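Local coordinates for guanine nucleotide exchange factor SRM1 (Saccharomyces cerevisiae, PDB 3OF7), which promotes the exchange of GDP for GTP on the GTPases GSP1 and GSP2, binds chromatin and controls RNA metabolism and nuclear transport, at residues A398-F403 against Y407-G412; F270-D275 against V313-I318. All blocks are in the same frame, centred on the assembly; numbering follows the deposited sequence.

Contact 1: A398-F403 against Y407-G412; sequences AYSWGF and YAVGLG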
ATOM      1  N   ALA A 398       5.741 -14.233  -7.446  1.00 15.68           N
ATOM      2  CA  ALA A 398       5.920 -13.294  -6.333  1.00 15.83           C
ATOM      3  C   ALA A 398       7.150 -13.613  -5.472  1.00 16.05           C
ATOM      4  O   ALA A 398       7.515 -14.784  -5.284  1.00 16.22           O
ATOM      5  CB  ALA A 398       4.653 -13.240  -5.473  1.00 15.70           C
ATOM      6  N   TYR A 399       7.777 -12.554  -4.957  1.00 15.87           N
ATOM      7  CA  TYR A 399       8.997 -12.631  -4.148  1.00 16.04           C
ATOM      8  C   TYR A 399       8.795 -11.782  -2.913  1.00 15.67           C
ATOM      9  O   TYR A 399       8.301 -10.661  -3.009  1.00 15.73           O
ATOM     10  CB  TYR A 399      10.210 -12.101  -4.925  1.00 16.00           C
ATOM     11  CG  TYR A 399      10.654 -13.017  -6.049  1.00 17.61           C
ATOM     12  CD1 TYR A 399       9.875 -13.160  -7.196  1.00 17.85           C
ATOM     13  CD2 TYR A 399      11.848 -13.743  -5.961  1.00 18.48           C
ATOM     14  CE1 TYR A 399      10.261 -14.003  -8.230  1.00 18.95           C
ATOM     15  CE2 TYR A 399      12.249 -14.594  -6.997  1.00 19.55           C
ATOM     16  CZ  TYR A 399      11.445 -14.716  -8.124  1.00 19.92           C
ATOM     17  OH  TYR A 399      11.815 -15.545  -9.155  1.00 21.01           O
ATOM     18  N   SER A 400       9.190 -12.302  -1.760  1.00 15.18           N
ATOM     19  CA  SER A 400       8.965 -11.591  -0.508  1.00 14.65           C
ATOM     20  C   SER A 400      10.219 -11.558   0.352  1.00 14.50           C
ATOM     21  O   SER A 400      11.146 -12.358   0.166  1.00 14.06           O
ATOM     22  CB  SER A 400       7.816 -12.248   0.267  1.00 14.20           C
ATOM     23  OG  SER A 400       8.136 -13.596   0.574  1.00 16.06           O
ATOM     24  N   TRP A 401      10.236 -10.620   1.295  1.00 14.41           N
ATOM     25  CA  TRP A 401      11.340 -10.485   2.233  1.00 14.38           C
ATOM     26  C   TRP A 401      10.952  -9.562   3.381  1.00 14.62           C
ATOM     27  O   TRP A 401       9.912  -8.889   3.331  1.00 14.17           O
ATOM     28  CB  TRP A 401      12.602  -9.959   1.539  1.00 14.42           C
ATOM     29  CG  TRP A 401      12.528  -8.525   1.027  1.00 14.44           C
ATOM     30  CD1 TRP A 401      13.064  -7.414   1.621  1.00 14.39           C
ATOM     31  CD2 TRP A 401      11.913  -8.068  -0.190  1.00 14.96           C
ATOM     32  NE1 TRP A 401      12.829  -6.301   0.853  1.00 13.75           N
ATOM     33  CE2 TRP A 401      12.117  -6.670  -0.260  1.00 14.46           C
ATOM     34  CE3 TRP A 401      11.200  -8.704  -1.221  1.00 14.73           C
ATOM     35  CZ2 TRP A 401      11.642  -5.892  -1.326  1.00 14.55           C
ATOM     36  CZ3 TRP A 401      10.723  -7.932  -2.282  1.00 14.96           C
ATOM     37  CH2 TRP A 401      10.950  -6.537  -2.327  1.00 16.24           C
ATOM     38  N   GLY A 402      11.792  -9.549   4.411  1.00 15.07           N
ATOM     39  CA  GLY A 402      11.572  -8.691   5.559  1.00 15.25           C
ATOM     40  C   GLY A 402      11.237  -9.470   6.815  1.00 15.90           C
ATOM     41  O   GLY A 402      11.664 -10.610   6.986  1.00 15.58           O
ATOM     42  N   PHE A 403      10.485  -8.823   7.696  1.00 15.86           N
ATOM     43  CA  PHE A 403      10.120  -9.369   8.998  1.00 16.56           C
ATOM     44  C   PHE A 403       9.355 -10.685   8.847  1.00 16.94           C
ATOM     45  O   PHE A 403       8.369 -10.754   8.111  1.00 16.76           O
ATOM     46  CB  PHE A 403       9.274  -8.335   9.735  1.00 16.48           C
ATOM     47  CG  PHE A 403       8.981  -8.682  11.173  1.00 18.04           C
ATOM     48  CD1 PHE A 403       7.677  -8.642  11.649  1.00 19.77           C
ATOM     49  CD2 PHE A 403      10.006  -9.023  12.051  1.00 19.07           C
ATOM     50  CE1 PHE A 403       7.393  -8.942  12.994  1.00 21.46           C
ATOM     51  CE2 PHE A 403       9.745  -9.309  13.391  1.00 19.51           C
ATOM     52  CZ  PHE A 403       8.433  -9.277  13.861  1.00 21.05           C
ATOM     53  N   TYR A 407       4.743 -14.298   9.561  1.00 17.73           N
ATOM     54  CA  TYR A 407       4.599 -15.140   8.350  1.00 17.90           C
ATOM     55  C   TYR A 407       3.999 -14.379   7.168  1.00 17.21           C
ATOM     56  O   TYR A 407       3.477 -14.983   6.229  1.00 17.12           O
ATOM     57  CB  TYR A 407       3.784 -16.418   8.636  1.00 18.32           C
ATOM     58  CG  TYR A 407       4.222 -17.138   9.892  1.00 20.67           C
ATOM     59  CD1 TYR A 407       5.366 -17.940   9.892  1.00 22.68           C
ATOM     60  CD2 TYR A 407       3.507 -17.000  11.083  1.00 22.02           C
ATOM     61  CE1 TYR A 407       5.785 -18.594  11.046  1.00 24.16           C
ATOM     62  CE2 TYR A 407       3.920 -17.652  12.248  1.00 24.49           C
ATOM     63  CZ  TYR A 407       5.055 -18.448  12.217  1.00 25.17           C
ATOM     64  OH  TYR A 407       5.472 -19.101  13.354  1.00 28.34           O
ATOM     65  N   ALA A 408       4.086 -13.052   7.219  1.00 17.00           N
ATOM     66  CA  ALA A 408       3.540 -12.191   6.171  1.00 16.66           C
ATOM     67  C   ALA A 408       4.300 -12.349   4.849  1.00 16.31           C
ATOM     68  O   ALA A 408       3.800 -11.966   3.788  1.00 16.52           O
ATOM     69  CB  ALA A 408       3.558 -10.736   6.633  1.00 16.77           C
ATOM     70  N   VAL A 409       5.508 -12.903   4.920  1.00 15.79           N
ATOM     71  CA  VAL A 409       6.297 -13.174   3.723  1.00 15.76           C
ATOM     72  C   VAL A 409       5.824 -14.439   2.987  1.00 16.33           C
ATOM     73  O   VAL A 409       6.153 -14.632   1.816  1.00 16.01           O
ATOM     74  CB  VAL A 409       7.830 -13.223   4.004  1.00 15.82           C
ATOM     75  CG1 VAL A 409       8.328 -11.868   4.501  1.00 15.49           C
ATOM     76  CG2 VAL A 409       8.181 -14.331   5.008  1.00 14.72           C
ATOM     77  N   GLY A 410       5.043 -15.279   3.674  1.00 17.15           N
ATOM     78  CA  GLY A 410       4.472 -16.506   3.082  1.00 18.24           C
ATOM     79  C   GLY A 410       5.524 -17.515   2.642  1.00 19.47           C
ATOM     80  O   GLY A 410       5.394 -18.162   1.591  1.00 19.62           O
ATOM     81  N   LEU A 411       6.575 -17.647   3.438  1.00 20.13           N
ATOM     82  CA  LEU A 411       7.676 -18.543   3.090  1.00 21.34           C
ATOM     83  C   LEU A 411       7.717 -19.810   3.956  1.00 22.61           C
ATOM     84  O   LEU A 411       8.726 -20.512   4.000  1.00 23.02           O
ATOM     85  CB  LEU A 411       9.010 -17.776   3.093  1.00 21.18           C
ATOM     86  CG  LEU A 411       9.109 -16.695   1.999  1.00 20.35           C
ATOM     87  CD1 LEU A 411      10.331 -15.803   2.185  1.00 19.89           C
ATOM     88  CD2 LEU A 411       9.107 -17.300   0.581  1.00 19.21           C
ATOM     89  N   GLY A 412       6.605 -20.103   4.625  1.00 23.44           N
ATOM     90  CA  GLY A 412       6.467 -21.345   5.384  1.00 24.86           C
ATOM     91  C   GLY A 412       6.743 -21.228   6.875  1.00 25.73           C
ATOM     92  O   GLY A 412       6.724 -20.122   7.428  1.00 25.25           O
TER
HETATM   93  O   HOH W   1       5.999 -11.517   9.149  1.00 24.82           O

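Contact 2: F270-D275 against V313-I318; sequences FALTKD and VVIRSI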
ATOM      1  N   PHE A 270       5.729  10.255  -0.883  1.00 16.18           N
ATOM      2  CA  PHE A 270       6.461  10.481  -2.120  1.00 16.73           C
ATOM      3  C   PHE A 270       5.593  11.176  -3.147  1.00 17.51           C
ATOM      4  O   PHE A 270       4.383  10.926  -3.235  1.00 17.78           O
ATOM      5  CB  PHE A 270       6.955   9.160  -2.701  1.00 16.39           C
ATOM      6  CG  PHE A 270       8.007   8.508  -1.880  1.00 16.95           C
ATOM      7  CD1 PHE A 270       9.342   8.818  -2.079  1.00 16.48           C
ATOM      8  CD2 PHE A 270       7.659   7.598  -0.883  1.00 16.08           C
ATOM      9  CE1 PHE A 270      10.325   8.231  -1.307  1.00 17.13           C
ATOM     10  CE2 PHE A 270       8.638   7.002  -0.109  1.00 15.26           C
ATOM     11  CZ  PHE A 270       9.967   7.317  -0.316  1.00 17.32           C
ATOM     12  N   ALA A 271       6.224  12.048  -3.929  1.00 18.54           N
ATOM     13  CA  ALA A 271       5.572  12.663  -5.077  1.00 19.54           C
ATOM     14  C   ALA A 271       6.555  12.718  -6.242  1.00 20.32           C
ATOM     15  O   ALA A 271       7.729  13.054  -6.067  1.00 20.26           O
ATOM     16  CB  ALA A 271       5.057  14.046  -4.731  1.00 19.19           C
ATOM     17  N   LEU A 272       6.074  12.355  -7.425  1.00 21.60           N
ATOM     18  CA  LEU A 272       6.877  12.417  -8.640  1.00 22.89           C
ATOM     19  C   LEU A 272       6.297  13.520  -9.512  1.00 24.05           C
ATOM     20  O   LEU A 272       5.096  13.528  -9.784  1.00 23.65           O
ATOM     21  CB  LEU A 272       6.844  11.068  -9.373  1.00 23.07           C
ATOM     22  CG  LEU A 272       7.551  10.910 -10.726  1.00 23.26           C
ATOM     23  CD1 LEU A 272       9.063  11.046 -10.601  1.00 24.42           C
ATOM     24  CD2 LEU A 272       7.189   9.549 -11.329  1.00 23.96           C
ATOM     25  N   THR A 273       7.145  14.459  -9.929  1.00 25.41           N
ATOM     26  CA  THR A 273       6.674  15.618 -10.691  1.00 27.13           C
ATOM     27  C   THR A 273       6.615  15.310 -12.181  1.00 28.09           C
ATOM     28  O   THR A 273       7.163  14.305 -12.636  1.00 28.48           O
ATOM     29  CB  THR A 273       7.563  16.870 -10.477  1.00 27.06           C
ATOM     30  OG1 THR A 273       8.916  16.572 -10.846  1.00 27.53           O
ATOM     31  CG2 THR A 273       7.507  17.330  -9.029  1.00 27.70           C
ATOM     32  N   LYS A 274       5.950  16.197 -12.923  1.00 29.68           N
ATOM     33  CA  LYS A 274       5.873  16.136 -14.380  1.00 30.62           C
ATOM     34  C   LYS A 274       7.252  16.050 -15.029  1.00 31.54           C
ATOM     35  O   LYS A 274       7.412  15.403 -16.069  1.00 31.97           O
ATOM     36  CB  LYS A 274       5.110  17.352 -14.913  1.00 30.80           C
ATOM     37  N   ASP A 275       8.244  16.671 -14.392  1.00 32.09           N
ATOM     38  CA  ASP A 275       9.613  16.713 -14.916  1.00 32.53           C
ATOM     39  C   ASP A 275      10.510  15.582 -14.381  1.00 32.44           C
ATOM     40  O   ASP A 275      11.745  15.674 -14.432  1.00 32.85           O
ATOM     41  CB  ASP A 275      10.239  18.086 -14.640  1.00 32.88           C
ATOM     42  CG  ASP A 275       9.418  19.232 -15.219  1.00 33.59           C
ATOM     43  N   VAL A 313      17.111   6.292 -14.689  1.00 38.52           N
ATOM     44  CA  VAL A 313      15.919   5.642 -14.110  1.00 36.85           C
ATOM     45  C   VAL A 313      14.604   6.434 -14.193  1.00 35.56           C
ATOM     46  O   VAL A 313      14.467   7.527 -13.634  1.00 35.35           O
ATOM     47  CB  VAL A 313      16.201   5.052 -12.669  1.00 36.98           C
ATOM     48  CG1 VAL A 313      17.272   5.830 -11.942  1.00 37.41           C
ATOM     49  CG2 VAL A 313      14.935   4.956 -11.819  1.00 36.74           C
ATOM     50  N   VAL A 314      13.648   5.850 -14.908  1.00 33.94           N
ATOM     51  CA  VAL A 314      12.283   6.360 -14.982  1.00 32.47           C
ATOM     52  C   VAL A 314      11.444   5.602 -13.946  1.00 31.36           C
ATOM     53  O   VAL A 314      11.428   4.372 -13.937  1.00 30.94           O
ATOM     54  CB  VAL A 314      11.692   6.177 -16.411  1.00 32.59           C
ATOM     55  CG1 VAL A 314      10.261   6.695 -16.498  1.00 32.80           C
ATOM     56  CG2 VAL A 314      12.570   6.884 -17.449  1.00 32.75           C
ATOM     57  N   ILE A 315      10.760   6.346 -13.081  1.00 30.12           N
ATOM     58  CA  ILE A 315       9.966   5.767 -11.989  1.00 29.01           C
ATOM     59  C   ILE A 315       8.655   5.170 -12.495  1.00 27.86           C
ATOM     60  O   ILE A 315       7.882   5.835 -13.191  1.00 27.74           O
ATOM     61  CB  ILE A 315       9.645   6.816 -10.876  1.00 29.18           C
ATOM     62  CG1 ILE A 315      10.904   7.569 -10.403  1.00 29.68           C
ATOM     63  CG2 ILE A 315       8.862   6.177  -9.710  1.00 29.54           C
ATOM     64  CD1 ILE A 315      12.069   6.708  -9.917  1.00 31.37           C
ATOM     65  N   ARG A 316       8.414   3.912 -12.145  1.00 25.92           N
ATOM     66  CA  ARG A 316       7.159   3.253 -12.473  1.00 24.65           C
ATOM     67  C   ARG A 316       6.192   3.332 -11.291  1.00 23.14           C
ATOM     68  O   ARG A 316       5.047   3.769 -11.437  1.00 23.33           O
ATOM     69  CB  ARG A 316       7.427   1.802 -12.867  1.00 25.04           C
ATOM     70  CG  ARG A 316       6.201   0.962 -13.198  1.00 26.56           C
ATOM     71  CD  ARG A 316       6.703  -0.309 -13.856  1.00 30.03           C
ATOM     72  NE  ARG A 316       5.743  -1.407 -13.912  1.00 33.31           N
ATOM     73  CZ  ARG A 316       4.814  -1.552 -14.852  1.00 34.43           C
ATOM     74  NH1 ARG A 316       4.680  -0.640 -15.812  1.00 35.56           N
ATOM     75  NH2 ARG A 316       4.009  -2.605 -14.826  1.00 34.62           N
ATOM     76  N   SER A 317       6.660   2.927 -10.112  1.00 21.12           N
ATOM     77  CA  SER A 317       5.819   2.936  -8.921  1.00 19.41           C
ATOM     78  C   SER A 317       6.669   2.875  -7.664  1.00 18.34           C
ATOM     79  O   SER A 317       7.864   2.578  -7.714  1.00 17.67           O
ATOM     80  CB  SER A 317       4.835   1.759  -8.941  1.00 19.65           C
ATOM     81  OG  SER A 317       5.531   0.528  -8.954  1.00 19.90           O
ATOM     82  N   ILE A 318       6.032   3.163  -6.540  1.00 17.03           N
ATOM     83  CA  ILE A 318       6.703   3.162  -5.256  1.00 16.15           C
ATOM     84  C   ILE A 318       5.806   2.451  -4.247  1.00 15.21           C
ATOM     85  O   ILE A 318       4.592   2.589  -4.294  1.00 15.68           O
ATOM     86  CB  ILE A 318       6.971   4.611  -4.774  1.00 16.11           C
ATOM     87  CG1 ILE A 318       7.867   5.367  -5.766  1.00 16.26           C
ATOM     88  CG2 ILE A 318       7.598   4.615  -3.375  1.00 16.04           C
ATOM     89  CD1 ILE A 318       7.781   6.865  -5.607  1.00 17.81           C
TER

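Contact 1: A398-F403 against Y407-G412
S400, midway along strand 398-402, meets V409 in the loop that follows the strand. The hydroxyl OG of S400 donates a short hydrogen bond of 2.6 Å to the backbone O of V409, arriving at 127° to the C=O bond and tilted 17° from the carbonyl plane. Its chi1 of 61° turns OG toward this acceptor. L411 packs against the buried hydroxyl of S400 from a flank, roughly at right angles to the hydrogen bond, with CD1 3.5 Å from OG. V409 adds its CG1 branch, which lies 3.6 Å from W401 O and 3.8 Å from F403 O. The carbonyl that accepts from S400 belongs to a type I β-turn, Y407 to G410, closed by G410 N on Y407 O (3.0 Å). In the seven-bladed RCC1 β-propeller this turn bends the chain back over strand 398-402, whose S400 also pairs through its backbone with T422. A408 O reaches on to S444 OG, in the blade that joins the two ends of the domain. Toward F403 the fit is looser. Here a water mediates, donating to F403 O (2.7 Å) and accepting from A408 N (3.1 Å), while F403 CB comes no nearer than 6.4 Å to V409 CG1 and the ring lies farther off still. The partly exposed side chain of Y407 points away from the strand and lies against E415 instead.

Contact 2: F270-D275 against V313-I318
The backbones of 270-275 and 313-318 run in roughly opposite directions without a hydrogen bond between them, with CA atoms 8.0 Å apart at F270 and I318 and 8.1 Å apart at L272 and I315. That spacing leaves room for one layer of interlocking side chains, supplied by two pairs. In the first, F270 and I318 cross at about a right angle. The I318 methyl CG2 lies over one face of the F270 ring in a CH-pi contact, 4.2 Å from the centroid and 24° off the ring normal, displaced toward the CD2-CE2 rim. The other branch of I318 is extended (chi2 161°) and carries CD1 to the root of the aromatic side chain, 3.8 Å from F270 CB, so both branches lie on the same side of the ring. In the second pair the two methyls of L272 meet I315 from one side: CD2 is 3.7 Å from I315 CB, and CD1 is 3.9 Å from I315 CG1. F270 and L272 are two residues apart, as expected on one face of a strand, whereas I315 and I318 are three apart. The difference is absorbed by a classic β-bulge at R316 and S317, which both face L328; it lets I315 and I318 point toward the same neighbour. Strand 268-273 belongs to one propeller blade and strand 315-320 to the next, so these residues form part of the buried seam between adjacent blades. Nearby, Y261 OH bonds I318 N, giving the seam a polar link beside the apolar pairs. Between the two segments themselves the contact is wholly aliphatic and aromatic, which implies that its cohesion comes from close fit and exclusion of water rather than from directional bonds.

In the fold
From the N terminus, the chain first reaches contact 2, which brings 313-318 back against 270-275 after 37 intervening residues that include the remaining strands of the blade, 278-281 and 304-306. It then builds the rest of the blade begun by 315-320 and passes into the following blade, where contact 1 closes a tight loop of three residues after strand 398-402. The contacts are in series, neither nested nor crossed, with centres 26 Å apart. Contact 2 is between blades; contact 1 is within one. R316, bonded to K380 O, links the second blade of contact 2 to the blade of contact 1, beyond which strands 432-439 and 443-450 join 30-34 to close the ring.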